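Local coordinates for protein peptidase M42 (Thaumarchaeota archaeon SCGC AB-539-E09, PDB 5DS0) that is an M42-family metallopeptidase, a TET aminopeptidase that probably trims residues from the N termini of peptides using two metal ions in a twelve-subunit particle, at residues C[172-176]-C[177-181]; C[183-186]-C[187-191]; C[336-339]-C[340-343]; C[90-93]-C[94-97]. All coordinates share one frame; numbering follows the deposited sequence.

All four contacts are local, each formed along one unbroken run of chain, so none closes a long loop; they follow in series and none nests or crosses. From the N terminus, interaction 4 comes first, in the loop between barrel strands 82-88 and 100-105. Interaction 1 turns strand 173-176 into helix 179-197 and carries the aspartate shared by both cobalt ions. Interaction 2 continues directly along that helix, and interaction 3 occupies helix 333-349. Interactions 2 and 3 touch: Ile183, Val187, Glu190 and Ala191 pack on Thr336, Ile340 and Val343, joining the two helices. Interactions 3 and 4 lie about 31 Å apart, centre to centre.

Interaction 1: residues C[172-176]-C[177-181]; sequences RVAMG and KAFDD. With CO (cobalt (II) ion), chain U; CO (cobalt (II) ion), chain T.
Phe179 folds back over the turn that leaves strand 173-176, and its ring meets Ala174 and the backbone of Gly176. The CB of Phe179 already heads toward the strand, and with CG lying beside the backbone N (chi1 -71°) the ring extends the same way. Along the CD2-CE2 flank of Phe179, CE2 comes closer than CD2 to Gly176 O, at 3.6 Å. Phe179 CE1 skirts the methyl CB of Ala174 at 4.1 Å. The ring end is the most engaged: Phe179 CZ lies 3.7 Å from Ala174 CB and 3.5 Å from Ala174 O, while Met175 N sits near the ring plane, at its edge. These are van der Waals contacts; no hydrogen bond spans the two segments. Leu331 of strand 329-332 also packs on this ring, tying the first helical residue to the sheet. Ala178 takes the N-cap position just before the helix. Lys177 points away and ends in a salt bridge with Glu69 and a hydrogen bond to Ala16 O. One residue past the ring, Asp180 spreads its carboxylate between the metals, OD2 being 1.9 Å from the cobalt ion of chain U and OD1 2.0 Å from that of chain T. Glu215 and His325 also bind the chain U ion; His66, Glu214 and Glu237 bind the chain T ion. A cis peptide joins Asp180 to Asp181, whose OD2 accepts from His66 N. An aspartate bridging two metals in this way is characteristic of the dinuclear centre of M42 aminopeptidases.

Interaction 2: residues C[183-186]-C[187-191]; sequences IGAF and VLMEA
Phe186 and Glu190 meet one turn apart on the alpha-helix 179-197, which lies against strand 232-240 of the large mixed sheet and between helices 2-15 and 333-349. In the backbone, Val187 N, Leu188 N, Met189 N and Glu190 N donate to the carbonyl oxygens of Ile183, Gly184, Ala185 and Phe186, each four residues back. Glu190 N lies 2.9 Å from Phe186 O. The longest of the four, Leu188 N to Gly184 O, measures 3.2 Å, so the alpha-helical pattern is regular and without a break.

The apolar side-chain contact has the same spacing. Selenomethionine Met189 bends at its last torsion (chi3 -73°), which brings CE back to 4.1 Å from Ala185 CB. Leu188 instead packs on backbone, its CG 3.3 Å from Ala185 O, three residues back. Around the helix these groups face different neighbours: Met189 packs on Leu13, Cys30 and Met34, Val187 and Leu188 on Leu236, and Phe186 on Leu9 and Met10.

Charged contacts are confined to Glu190. Although the residue is buried, its carboxylate is held by several partners: OE1 by a salt bridge with Arg193 and a hydrogen bond with Ser6, OE2 by a hydrogen bond with Tyr33. Such an environment would be expected to favour the ionised form.

The remaining interaction is a CH-pi contact. With CG of Glu190 beside the backbone N (chi1 -76°), this methylene comes over one face of the Phe186 ring, before the bend at chi2 turns the carboxylate. Glu190 CG is 3.8 Å from the Phe186 ring centroid and 17° off the ring normal, nearest to Phe186 CZ at 3.7 Å.

Interaction 3: residues C[336-339]-C[340-343]; sequences TENA and IRLV
One turn of helix 333-349 pairs Glu337 with Arg341, four residues on. The two flat groups stand almost upright to each other, their planes 87° apart. Glu337 OE2 sits over one face of the guanidinium, 3.6 Å from Arg341 NE and equally far from Arg341 NH1. No N-H is aimed at the oxygen, so the salt bridge is one of charge alone. Glu337 gets there because its CG is anti to the backbone N (chi1 177°) and the chain then bends at chi2. The arginine runs extended from CG to NE, and its CD passes 3.8 Å from Asn338 OD1. The same OE2 also forms a salt bridge with Arg194 of helix 179-197, so the carboxylate links the two helices.

In the backbone, Ile340, Arg341, Leu342 and Val343 donate their N-H groups to the carbonyls of Thr336, Glu337, Asn338 and Ala339. The shortest include Arg341 N to Glu337 O at 2.9 Å. Thr336 OG1 is hydrogen-bonded to Ser332 O, one turn earlier. Ile340 rests on helix 179-197, its CD1 on Glu190 CB and its CG1 on Val187 CG1. An acidic residue followed four positions later by a basic one is the familiar i to i+4 ion pair of alpha-helices.

Interaction 4: residues C[90-93]-C[94-97]; sequences GWWS and QVLL
Val95 fits its forked side chain between the indoles of Trp91 and Trp92. Its CG2 approaches the edge of the Trp91 ring near the ring plane, 4.1 Å from CE3, while CG1 meets Trp92 CE3 at 4.0 Å. The Trp91 rim receives a second bump from Leu96, whose CD2 reaches Trp91 CE3 at 3.4 Å. Gln94 CB sits over the five-membered ring of Trp92, 4.0 Å from the centroid and 20° off the normal, and the glutamine chain continues past NE1 until its NE2 lies 3.6 Å from Trp92 CZ2. With CG of Trp92 anti to its backbone N (chi1 -172°), the indole turns one face to Gln94 CB.

Two i to i+3 bonds, Val95 N to Trp92 O at 3.2 Å and Leu96 N to Ser93 O at 3.1 Å, coil the backbone into a short 3-10 turn within the loop joining barrel strands 82-88 and 100-105. Trp91 is held from outside by a stack with Phe72 and a hydrogen bond from NE1 to Gly71 O. Gly90 O accepts a hydrogen bond from ND1 of His325, itself a cobalt ligand, which ties this loop to the metal site. Gln94 spans to another subunit, NE2 bonding to Lys129 O and OE1 to Val131 N of that second chain.

Interaction 1: residues C[172-176]-C[177-181]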
ATOM      1  N   ARG C 172      16.214  44.724 -18.899  1.00 37.87           N
ATOM      2  CA  ARG C 172      16.012  43.685 -19.922  1.00 37.18           C
ATOM      3  C   ARG C 172      14.756  42.823 -19.721  1.00 35.26           C
ATOM      4  O   ARG C 172      14.203  42.326 -20.691  1.00 33.60           O
ATOM      5  CB  ARG C 172      17.220  42.742 -19.968  1.00 38.11           C
ATOM      6  CG  ARG C 172      18.390  43.236 -20.785  1.00 39.76           C
ATOM      7  CD  ARG C 172      19.427  42.141 -21.001  1.00 41.36           C
ATOM      8  NE  ARG C 172      19.771  41.403 -19.775  1.00 42.94           N
ATOM      9  CZ  ARG C 172      20.723  41.728 -18.895  1.00 44.88           C
ATOM     10  NH1 ARG C 172      21.473  42.818 -19.072  1.00 46.94           N
ATOM     11  NH2 ARG C 172      20.923  40.954 -17.832  1.00 44.00           N
ATOM     12  N   VAL C 173      14.336  42.649 -18.468  1.00 34.37           N
ATOM     13  CA  VAL C 173      13.328  41.645 -18.098  1.00 33.66           C
ATOM     14  C   VAL C 173      12.210  42.222 -17.250  1.00 33.52           C
ATOM     15  O   VAL C 173      12.463  42.840 -16.224  1.00 33.57           O
ATOM     16  CB  VAL C 173      13.960  40.521 -17.269  1.00 33.02           C
ATOM     17  CG1 VAL C 173      12.907  39.580 -16.744  1.00 32.23           C
ATOM     18  CG2 VAL C 173      14.994  39.764 -18.094  1.00 33.05           C
ATOM     19  N   ALA C 174      10.979  42.015 -17.693  1.00 33.79           N
ATOM     20  CA  ALA C 174       9.805  42.555 -17.020  1.00 34.48           C
ATOM     21  C   ALA C 174       9.284  41.565 -15.995  1.00 34.67           C
ATOM     22  O   ALA C 174       9.272  40.363 -16.253  1.00 34.26           O
ATOM     23  CB  ALA C 174       8.721  42.861 -18.042  1.00 34.82           C
HETATM   24  N   MSE C 175       8.836  42.079 -14.855  1.00 35.20           N
HETATM   25  CA  MSE C 175       8.370  41.242 -13.754  1.00 35.96           C
HETATM   26  C   MSE C 175       7.028  41.717 -13.291  1.00 34.53           C
HETATM   27  O   MSE C 175       6.852  42.896 -13.008  1.00 34.86           O
HETATM   28  CB  MSE C 175       9.347  41.349 -12.605  1.00 38.69           C
HETATM   29  CG  MSE C 175       8.999  40.434 -11.435  1.00 41.71           C
HETATM   30 SE   MSE C 175      10.472  40.570 -10.108  0.85 49.42          SE
HETATM   31  CE  MSE C 175       9.860  39.424  -8.635  1.00 48.32           C
ATOM     32  N   GLY C 176       6.071  40.798 -13.207  1.00 32.92           N
ATOM     33  CA  GLY C 176       4.726  41.120 -12.785  1.00 32.32           C
ATOM     34  C   GLY C 176       3.736  40.049 -13.158  1.00 31.90           C
ATOM     35  O   GLY C 176       4.108  38.932 -13.512  1.00 32.46           O
ATOM     36  N   LYS C 177       2.456  40.361 -13.009  1.00 32.26           N
ATOM     37  CA  LYS C 177       1.400  39.376 -13.255  1.00 31.87           C
ATOM     38  C   LYS C 177       0.737  39.649 -14.585  1.00 31.50           C
ATOM     39  O   LYS C 177       1.014  40.647 -15.242  1.00 31.41           O
ATOM     40  CB  LYS C 177       0.347  39.427 -12.157  1.00 32.16           C
ATOM     41  CG  LYS C 177      -0.553  40.660 -12.212  1.00 32.77           C
ATOM     42  CD  LYS C 177      -1.623  40.615 -11.139  1.00 33.01           C
ATOM     43  CE  LYS C 177      -2.373  41.928 -11.029  1.00 33.59           C
ATOM     44  NZ  LYS C 177      -3.400  42.033 -12.092  1.00 34.27           N
ATOM     45  N   ALA C 178      -0.124  38.724 -14.980  1.00 31.12           N
ATOM     46  CA  ALA C 178      -1.004  38.893 -16.129  1.00 31.15           C
ATOM     47  C   ALA C 178      -0.316  39.043 -17.482  1.00 31.39           C
ATOM     48  O   ALA C 178      -0.963  39.443 -18.452  1.00 32.36           O
ATOM     49  CB  ALA C 178      -1.952  40.055 -15.885  1.00 31.49           C
ATOM     50  N   PHE C 179       0.969  38.705 -17.583  1.00 31.40           N
ATOM     51  CA  PHE C 179       1.608  38.691 -18.892  1.00 31.33           C
ATOM     52  C   PHE C 179       0.768  37.845 -19.846  1.00 30.69           C
ATOM     53  O   PHE C 179       0.618  38.208 -20.999  1.00 31.39           O
ATOM     54  CB  PHE C 179       3.025  38.150 -18.827  1.00 31.63           C
ATOM     55  CG  PHE C 179       3.998  39.075 -18.158  1.00 32.29           C
ATOM     56  CD1 PHE C 179       4.059  40.410 -18.503  1.00 32.91           C
ATOM     57  CD2 PHE C 179       4.883  38.599 -17.212  1.00 32.55           C
ATOM     58  CE1 PHE C 179       4.963  41.255 -17.898  1.00 32.92           C
ATOM     59  CE2 PHE C 179       5.792  39.444 -16.606  1.00 32.67           C
ATOM     60  CZ  PHE C 179       5.822  40.774 -16.943  1.00 32.90           C
ATOM     61  N   ASP C 180       0.227  36.738 -19.349  1.00 29.65           N
ATOM     62  CA  ASP C 180      -0.702  35.914 -20.087  1.00 29.19           C
ATOM     63  C   ASP C 180      -2.074  36.520 -19.903  1.00 29.86           C
ATOM     64  O   ASP C 180      -2.667  36.337 -18.843  1.00 30.85           O
ATOM     65  CB  ASP C 180      -0.664  34.497 -19.512  1.00 28.67           C
ATOM     66  CG  ASP C 180      -1.624  33.549 -20.187  1.00 28.31           C
ATOM     67  OD1 ASP C 180      -2.165  33.878 -21.270  1.00 28.36           O
ATOM     68  OD2 ASP C 180      -1.835  32.450 -19.622  1.00 28.04           O
ATOM     69  N   ASP C 181      -2.618  37.236 -20.891  1.00 30.15           N
ATOM     70  CA  ASP C 181      -2.008  37.466 -22.199  1.00 30.11           C
ATOM     71  C   ASP C 181      -2.062  38.958 -22.569  1.00 30.46           C
ATOM     72  O   ASP C 181      -2.308  39.331 -23.715  1.00 30.32           O
ATOM     73  CB  ASP C 181      -2.713  36.611 -23.237  1.00 30.37           C
ATOM     74  CG  ASP C 181      -2.052  36.654 -24.616  1.00 30.52           C
ATOM     75  OD1 ASP C 181      -0.857  37.002 -24.722  1.00 30.61           O
ATOM     76  OD2 ASP C 181      -2.759  36.314 -25.584  1.00 30.67           O
TER
HETATM   77 CO    CO U 402      -3.261  31.260 -19.809  1.00 29.98          CO
HETATM   78 CO    CO T 401      -3.306  32.663 -22.374  1.00 22.75          CO

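Interaction 2: residues C[183-186]-C[187-191]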
ATOM      1  N   ILE C 183       0.485  40.847 -22.484  1.00 32.82           N
ATOM      2  CA  ILE C 183       1.650  41.100 -23.305  1.00 33.62           C
ATOM      3  C   ILE C 183       1.306  40.876 -24.773  1.00 33.77           C
ATOM      4  O   ILE C 183       1.798  41.600 -25.635  1.00 35.13           O
ATOM      5  CB  ILE C 183       2.879  40.261 -22.892  1.00 33.82           C
ATOM      6  CG1 ILE C 183       4.154  40.863 -23.472  1.00 34.14           C
ATOM      7  CG2 ILE C 183       2.755  38.829 -23.367  1.00 33.92           C
ATOM      8  CD1 ILE C 183       4.506  42.240 -22.917  1.00 34.99           C
ATOM      9  N   GLY C 184       0.450  39.900 -25.063  1.00 33.01           N
ATOM     10  CA  GLY C 184      -0.038  39.696 -26.430  1.00 32.61           C
ATOM     11  C   GLY C 184      -0.899  40.857 -26.910  1.00 32.57           C
ATOM     12  O   GLY C 184      -0.777  41.301 -28.053  1.00 32.94           O
ATOM     13  N   ALA C 185      -1.755  41.361 -26.030  1.00 31.86           N
ATOM     14  CA  ALA C 185      -2.554  42.543 -26.326  1.00 31.49           C
ATOM     15  C   ALA C 185      -1.648  43.744 -26.521  1.00 31.66           C
ATOM     16  O   ALA C 185      -1.868  44.560 -27.405  1.00 31.95           O
ATOM     17  CB  ALA C 185      -3.515  42.813 -25.195  1.00 31.60           C
ATOM     18  N   PHE C 186      -0.607  43.837 -25.701  1.00 31.38           N
ATOM     19  CA  PHE C 186       0.370  44.907 -25.817  1.00 31.79           C
ATOM     20  C   PHE C 186       1.030  44.908 -27.185  1.00 32.54           C
ATOM     21  O   PHE C 186       1.182  45.956 -27.797  1.00 32.96           O
ATOM     22  CB  PHE C 186       1.433  44.766 -24.728  1.00 31.62           C
ATOM     23  CG  PHE C 186       2.546  45.771 -24.826  1.00 31.36           C
ATOM     24  CD1 PHE C 186       2.426  47.013 -24.228  1.00 31.39           C
ATOM     25  CD2 PHE C 186       3.724  45.451 -25.483  1.00 31.27           C
ATOM     26  CE1 PHE C 186       3.452  47.929 -24.299  1.00 31.85           C
ATOM     27  CE2 PHE C 186       4.760  46.356 -25.554  1.00 31.41           C
ATOM     28  CZ  PHE C 186       4.624  47.597 -24.962  1.00 32.00           C
ATOM     29  N   VAL C 187       1.421  43.729 -27.656  1.00 33.17           N
ATOM     30  CA  VAL C 187       2.063  43.600 -28.953  1.00 34.00           C
ATOM     31  C   VAL C 187       1.159  44.060 -30.083  1.00 34.76           C
ATOM     32  O   VAL C 187       1.580  44.830 -30.931  1.00 35.29           O
ATOM     33  CB  VAL C 187       2.469  42.150 -29.219  1.00 34.10           C
ATOM     34  CG1 VAL C 187       2.881  41.952 -30.673  1.00 34.30           C
ATOM     35  CG2 VAL C 187       3.623  41.763 -28.314  1.00 33.98           C
ATOM     36  N   LEU C 188      -0.079  43.586 -30.115  1.00 35.55           N
ATOM     37  CA  LEU C 188      -0.955  43.932 -31.224  1.00 37.08           C
ATOM     38  C   LEU C 188      -1.308  45.415 -31.222  1.00 38.10           C
ATOM     39  O   LEU C 188      -1.401  46.038 -32.280  1.00 38.12           O
ATOM     40  CB  LEU C 188      -2.213  43.067 -31.244  1.00 37.47           C
ATOM     41  CG  LEU C 188      -3.214  43.154 -30.092  1.00 37.93           C
ATOM     42  CD1 LEU C 188      -4.314  44.182 -30.326  1.00 38.35           C
ATOM     43  CD2 LEU C 188      -3.838  41.782 -29.875  1.00 38.29           C
HETATM   44  N   MSE C 189      -1.482  45.983 -30.039  1.00 39.36           N
HETATM   45  CA  MSE C 189      -1.720  47.420 -29.918  1.00 41.16           C
HETATM   46  C   MSE C 189      -0.536  48.231 -30.383  1.00 41.39           C
HETATM   47  O   MSE C 189      -0.705  49.238 -31.059  1.00 42.72           O
HETATM   48  CB  MSE C 189      -2.034  47.771 -28.471  1.00 42.06           C
HETATM   49  CG  MSE C 189      -3.472  47.395 -28.170  1.00 42.80           C
HETATM   50 SE   MSE C 189      -3.968  48.080 -26.398  0.81 45.35          SE
HETATM   51  CE  MSE C 189      -2.960  46.843 -25.243  1.00 44.31           C
ATOM     52  N   GLU C 190       0.667  47.815 -30.012  1.00 40.97           N
ATOM     53  CA  GLU C 190       1.868  48.530 -30.423  1.00 41.62           C
ATOM     54  C   GLU C 190       2.106  48.389 -31.907  1.00 42.52           C
ATOM     55  O   GLU C 190       2.624  49.304 -32.541  1.00 43.37           O
ATOM     56  CB  GLU C 190       3.094  48.035 -29.655  1.00 41.57           C
ATOM     57  CG  GLU C 190       3.156  48.551 -28.224  1.00 42.74           C
ATOM     58  CD  GLU C 190       3.320  50.055 -28.158  1.00 44.13           C
ATOM     59  OE1 GLU C 190       4.459  50.527 -28.355  1.00 46.49           O
ATOM     60  OE2 GLU C 190       2.305  50.758 -27.963  1.00 43.56           O
ATOM     61  N   ALA C 191       1.749  47.239 -32.464  1.00 42.84           N
ATOM     62  CA  ALA C 191       1.889  47.025 -33.891  1.00 44.04           C
ATOM     63  C   ALA C 191       1.007  48.009 -34.644  1.00 45.50           C
ATOM     64  O   ALA C 191       1.467  48.695 -35.544  1.00 48.52           O
ATOM     65  CB  ALA C 191       1.519  45.601 -34.255  1.00 43.88           C
TER

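Interaction 3: residues C[336-339]-C[340-343]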
ATOM      1  N   THR C 336       9.697  40.634 -26.807  1.00 36.75           N
ATOM      2  CA  THR C 336       8.478  41.398 -27.046  1.00 35.95           C
ATOM      3  C   THR C 336       8.650  42.331 -28.245  1.00 36.80           C
ATOM      4  O   THR C 336       7.815  42.373 -29.146  1.00 36.03           O
ATOM      5  CB  THR C 336       8.121  42.237 -25.800  1.00 35.78           C
ATOM      6  OG1 THR C 336       8.020  41.365 -24.685  1.00 35.06           O
ATOM      7  CG2 THR C 336       6.808  42.974 -25.966  1.00 35.10           C
ATOM      8  N   GLU C 337       9.742  43.084 -28.245  1.00 38.15           N
ATOM      9  CA  GLU C 337      10.034  43.979 -29.341  1.00 39.77           C
ATOM     10  C   GLU C 337      10.057  43.223 -30.668  1.00 38.56           C
ATOM     11  O   GLU C 337       9.498  43.676 -31.669  1.00 38.15           O
ATOM     12  CB  GLU C 337      11.367  44.690 -29.082  1.00 42.69           C
ATOM     13  CG  GLU C 337      11.834  45.613 -30.197  1.00 46.17           C
ATOM     14  CD  GLU C 337      10.811  46.678 -30.576  1.00 48.72           C
ATOM     15  OE1 GLU C 337       9.927  47.000 -29.730  1.00 50.14           O
ATOM     16  OE2 GLU C 337      10.907  47.224 -31.707  1.00 49.96           O
ATOM     17  N   ASN C 338      10.736  42.084 -30.679  1.00 37.97           N
ATOM     18  CA  ASN C 338      10.837  41.277 -31.882  1.00 37.83           C
ATOM     19  C   ASN C 338       9.503  40.716 -32.326  1.00 37.21           C
ATOM     20  O   ASN C 338       9.278  40.532 -33.521  1.00 37.58           O
ATOM     21  CB  ASN C 338      11.845  40.143 -31.694  1.00 37.65           C
ATOM     22  CG  ASN C 338      13.268  40.579 -31.959  1.00 38.73           C
ATOM     23  OD1 ASN C 338      13.519  41.462 -32.779  1.00 39.69           O
ATOM     24  ND2 ASN C 338      14.210  39.936 -31.298  1.00 39.38           N
ATOM     25  N   ALA C 339       8.631  40.408 -31.378  1.00 36.30           N
ATOM     26  CA  ALA C 339       7.293  39.954 -31.736  1.00 35.85           C
ATOM     27  C   ALA C 339       6.537  41.062 -32.435  1.00 36.15           C
ATOM     28  O   ALA C 339       5.828  40.824 -33.405  1.00 35.38           O
ATOM     29  CB  ALA C 339       6.538  39.501 -30.501  1.00 36.21           C
ATOM     30  N   ILE C 340       6.711  42.289 -31.953  1.00 37.46           N
ATOM     31  CA  ILE C 340       6.087  43.441 -32.592  1.00 38.35           C
ATOM     32  C   ILE C 340       6.637  43.610 -34.012  1.00 40.18           C
ATOM     33  O   ILE C 340       5.871  43.748 -34.965  1.00 39.81           O
ATOM     34  CB  ILE C 340       6.285  44.740 -31.798  1.00 38.56           C
ATOM     35  CG1 ILE C 340       5.528  44.679 -30.481  1.00 37.77           C
ATOM     36  CG2 ILE C 340       5.787  45.914 -32.626  1.00 39.52           C
ATOM     37  CD1 ILE C 340       5.952  45.759 -29.513  1.00 38.64           C
ATOM     38  N   ARG C 341       7.962  43.581 -34.155  1.00 42.29           N
ATOM     39  CA  ARG C 341       8.584  43.666 -35.475  1.00 42.98           C
ATOM     40  C   ARG C 341       8.028  42.592 -36.405  1.00 41.98           C
ATOM     41  O   ARG C 341       7.654  42.874 -37.539  1.00 43.15           O
ATOM     42  CB  ARG C 341      10.091  43.507 -35.382  1.00 45.29           C
ATOM     43  CG  ARG C 341      10.820  44.717 -34.853  1.00 48.41           C
ATOM     44  CD  ARG C 341      12.321  44.476 -34.849  1.00 52.15           C
ATOM     45  NE  ARG C 341      13.010  45.246 -33.801  1.00 58.67           N
ATOM     46  CZ  ARG C 341      13.697  46.388 -33.986  1.00 62.94           C
ATOM     47  NH1 ARG C 341      14.305  46.972 -32.948  1.00 62.41           N
ATOM     48  NH2 ARG C 341      13.741  46.988 -35.182  1.00 66.47           N
ATOM     49  N   LEU C 342       7.968  41.366 -35.914  1.00 40.54           N
ATOM     50  CA  LEU C 342       7.541  40.248 -36.734  1.00 40.74           C
ATOM     51  C   LEU C 342       6.106  40.408 -37.244  1.00 41.03           C
ATOM     52  O   LEU C 342       5.851  40.175 -38.426  1.00 42.88           O
ATOM     53  CB  LEU C 342       7.660  38.939 -35.951  1.00 39.64           C
ATOM     54  CG  LEU C 342       7.186  37.684 -36.681  1.00 39.18           C
ATOM     55  CD1 LEU C 342       7.970  37.465 -37.964  1.00 39.08           C
ATOM     56  CD2 LEU C 342       7.295  36.471 -35.770  1.00 39.27           C
ATOM     57  N   VAL C 343       5.189  40.794 -36.357  1.00 39.97           N
ATOM     58  CA  VAL C 343       3.772  40.914 -36.732  1.00 39.63           C
ATOM     59  C   VAL C 343       3.607  41.991 -37.810  1.00 39.75           C
ATOM     60  O   VAL C 343       2.844  41.804 -38.752  1.00 41.05           O
ATOM     61  CB  VAL C 343       2.756  41.157 -35.548  1.00 40.22           C
ATOM     62  CG1 VAL C 343       2.476  39.875 -34.773  1.00 40.06           C
ATOM     63  CG2 VAL C 343       3.204  42.232 -34.584  1.00 41.04           C
TER

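Interaction 4: residues C[90-93]-C[94-97]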
ATOM      1  N   GLY C  90      -7.016  28.103 -14.818  1.00 32.29           N
ATOM      2  CA  GLY C  90      -6.237  27.006 -14.260  1.00 32.05           C
ATOM      3  C   GLY C  90      -5.128  27.504 -13.367  1.00 31.35           C
ATOM      4  O   GLY C  90      -4.273  28.267 -13.812  1.00 31.61           O
ATOM      5  N   TRP C  91      -5.153  27.078 -12.105  1.00 30.95           N
ATOM      6  CA  TRP C  91      -4.116  27.385 -11.123  1.00 30.24           C
ATOM      7  C   TRP C  91      -3.509  26.099 -10.591  1.00 30.14           C
ATOM      8  O   TRP C  91      -4.203  25.136 -10.384  1.00 30.22           O
ATOM      9  CB  TRP C  91      -4.722  28.106  -9.915  1.00 30.03           C
ATOM     10  CG  TRP C  91      -5.034  29.531 -10.097  1.00 29.89           C
ATOM     11  CD1 TRP C  91      -6.218  30.065 -10.485  1.00 30.12           C
ATOM     12  CD2 TRP C  91      -4.163  30.628  -9.847  1.00 29.61           C
ATOM     13  NE1 TRP C  91      -6.134  31.435 -10.516  1.00 29.96           N
ATOM     14  CE2 TRP C  91      -4.876  31.803 -10.130  1.00 29.65           C
ATOM     15  CE3 TRP C  91      -2.845  30.733  -9.418  1.00 29.48           C
ATOM     16  CZ2 TRP C  91      -4.311  33.068  -9.999  1.00 29.56           C
ATOM     17  CZ3 TRP C  91      -2.294  31.989  -9.282  1.00 29.39           C
ATOM     18  CH2 TRP C  91      -3.022  33.135  -9.573  1.00 29.31           C
ATOM     19  N   TRP C  92      -2.214  26.107 -10.332  1.00 30.24           N
ATOM     20  CA  TRP C  92      -1.588  25.041  -9.563  1.00 30.62           C
ATOM     21  C   TRP C  92      -1.707  25.375  -8.079  1.00 30.93           C
ATOM     22  O   TRP C  92      -1.303  26.465  -7.660  1.00 31.42           O
ATOM     23  CB  TRP C  92      -0.118  24.931  -9.953  1.00 30.57           C
ATOM     24  CG  TRP C  92       0.602  23.757  -9.375  1.00 30.55           C
ATOM     25  CD1 TRP C  92       0.056  22.614  -8.918  1.00 30.95           C
ATOM     26  CD2 TRP C  92       2.013  23.617  -9.242  1.00 30.57           C
ATOM     27  NE1 TRP C  92       1.039  21.760  -8.484  1.00 31.46           N
ATOM     28  CE2 TRP C  92       2.254  22.358  -8.675  1.00 31.12           C
ATOM     29  CE3 TRP C  92       3.099  24.437  -9.546  1.00 30.31           C
ATOM     30  CZ2 TRP C  92       3.533  21.896  -8.401  1.00 31.36           C
ATOM     31  CZ3 TRP C  92       4.364  23.978  -9.282  1.00 30.75           C
ATOM     32  CH2 TRP C  92       4.575  22.719  -8.715  1.00 31.13           C
ATOM     33  N   SER C  93      -2.241  24.462  -7.276  1.00 31.42           N
ATOM     34  CA  SER C  93      -2.514  24.782  -5.876  1.00 31.46           C
ATOM     35  C   SER C  93      -1.228  25.158  -5.124  1.00 31.08           C
ATOM     36  O   SER C  93      -1.242  26.016  -4.236  1.00 30.66           O
ATOM     37  CB  SER C  93      -3.217  23.630  -5.181  1.00 32.10           C
ATOM     38  OG  SER C  93      -2.305  22.570  -4.938  1.00 33.85           O
ATOM     39  N   GLN C  94      -0.108  24.577  -5.526  1.00 31.05           N
ATOM     40  CA  GLN C  94       1.140  24.777  -4.787  1.00 31.14           C
ATOM     41  C   GLN C  94       1.760  26.188  -4.849  1.00 29.97           C
ATOM     42  O   GLN C  94       2.636  26.509  -4.040  1.00 29.73           O
ATOM     43  CB  GLN C  94       2.145  23.730  -5.211  1.00 32.20           C
ATOM     44  CG  GLN C  94       1.613  22.321  -4.983  1.00 33.36           C
ATOM     45  CD  GLN C  94       2.720  21.310  -4.705  1.00 35.01           C
ATOM     46  OE1 GLN C  94       3.647  21.588  -3.937  1.00 36.06           O
ATOM     47  NE2 GLN C  94       2.634  20.144  -5.331  1.00 35.73           N
ATOM     48  N   VAL C  95       1.276  27.024  -5.770  1.00 29.01           N
ATOM     49  CA  VAL C  95       1.689  28.440  -5.832  1.00 28.55           C
ATOM     50  C   VAL C  95       0.741  29.422  -5.121  1.00 27.86           C
ATOM     51  O   VAL C  95       0.954  30.618  -5.197  1.00 27.46           O
ATOM     52  CB  VAL C  95       1.871  28.942  -7.282  1.00 28.63           C
ATOM     53  CG1 VAL C  95       2.905  28.123  -8.017  1.00 29.13           C
ATOM     54  CG2 VAL C  95       0.548  28.937  -8.053  1.00 28.61           C
ATOM     55  N   LEU C  96      -0.282  28.921  -4.432  1.00 27.66           N
ATOM     56  CA  LEU C  96      -1.313  29.770  -3.864  1.00 27.52           C
ATOM     57  C   LEU C  96      -1.090  30.186  -2.417  1.00 27.88           C
ATOM     58  O   LEU C  96      -1.252  31.350  -2.089  1.00 27.77           O
ATOM     59  CB  LEU C  96      -2.668  29.079  -3.967  1.00 27.59           C
ATOM     60  CG  LEU C  96      -3.233  28.858  -5.369  1.00 27.61           C
ATOM     61  CD1 LEU C  96      -4.534  28.068  -5.286  1.00 27.67           C
ATOM     62  CD2 LEU C  96      -3.463  30.185  -6.081  1.00 27.45           C
ATOM     63  N   LEU C  97      -0.787  29.245  -1.536  1.00 28.62           N
ATOM     64  CA  LEU C  97      -0.655  29.555  -0.110  1.00 29.28           C
ATOM     65  C   LEU C  97       0.303  30.685   0.181  1.00 29.92           C
ATOM     66  O   LEU C  97       1.416  30.747  -0.369  1.00 30.42           O
ATOM     67  CB  LEU C  97      -0.195  28.342   0.683  1.00 29.77           C
ATOM     68  CG  LEU C  97      -1.293  27.371   1.113  1.00 30.20           C
ATOM     69  CD1 LEU C  97      -0.704  26.301   2.022  1.00 30.64           C
ATOM     70  CD2 LEU C  97      -2.434  28.086   1.820  1.00 30.16           C
TER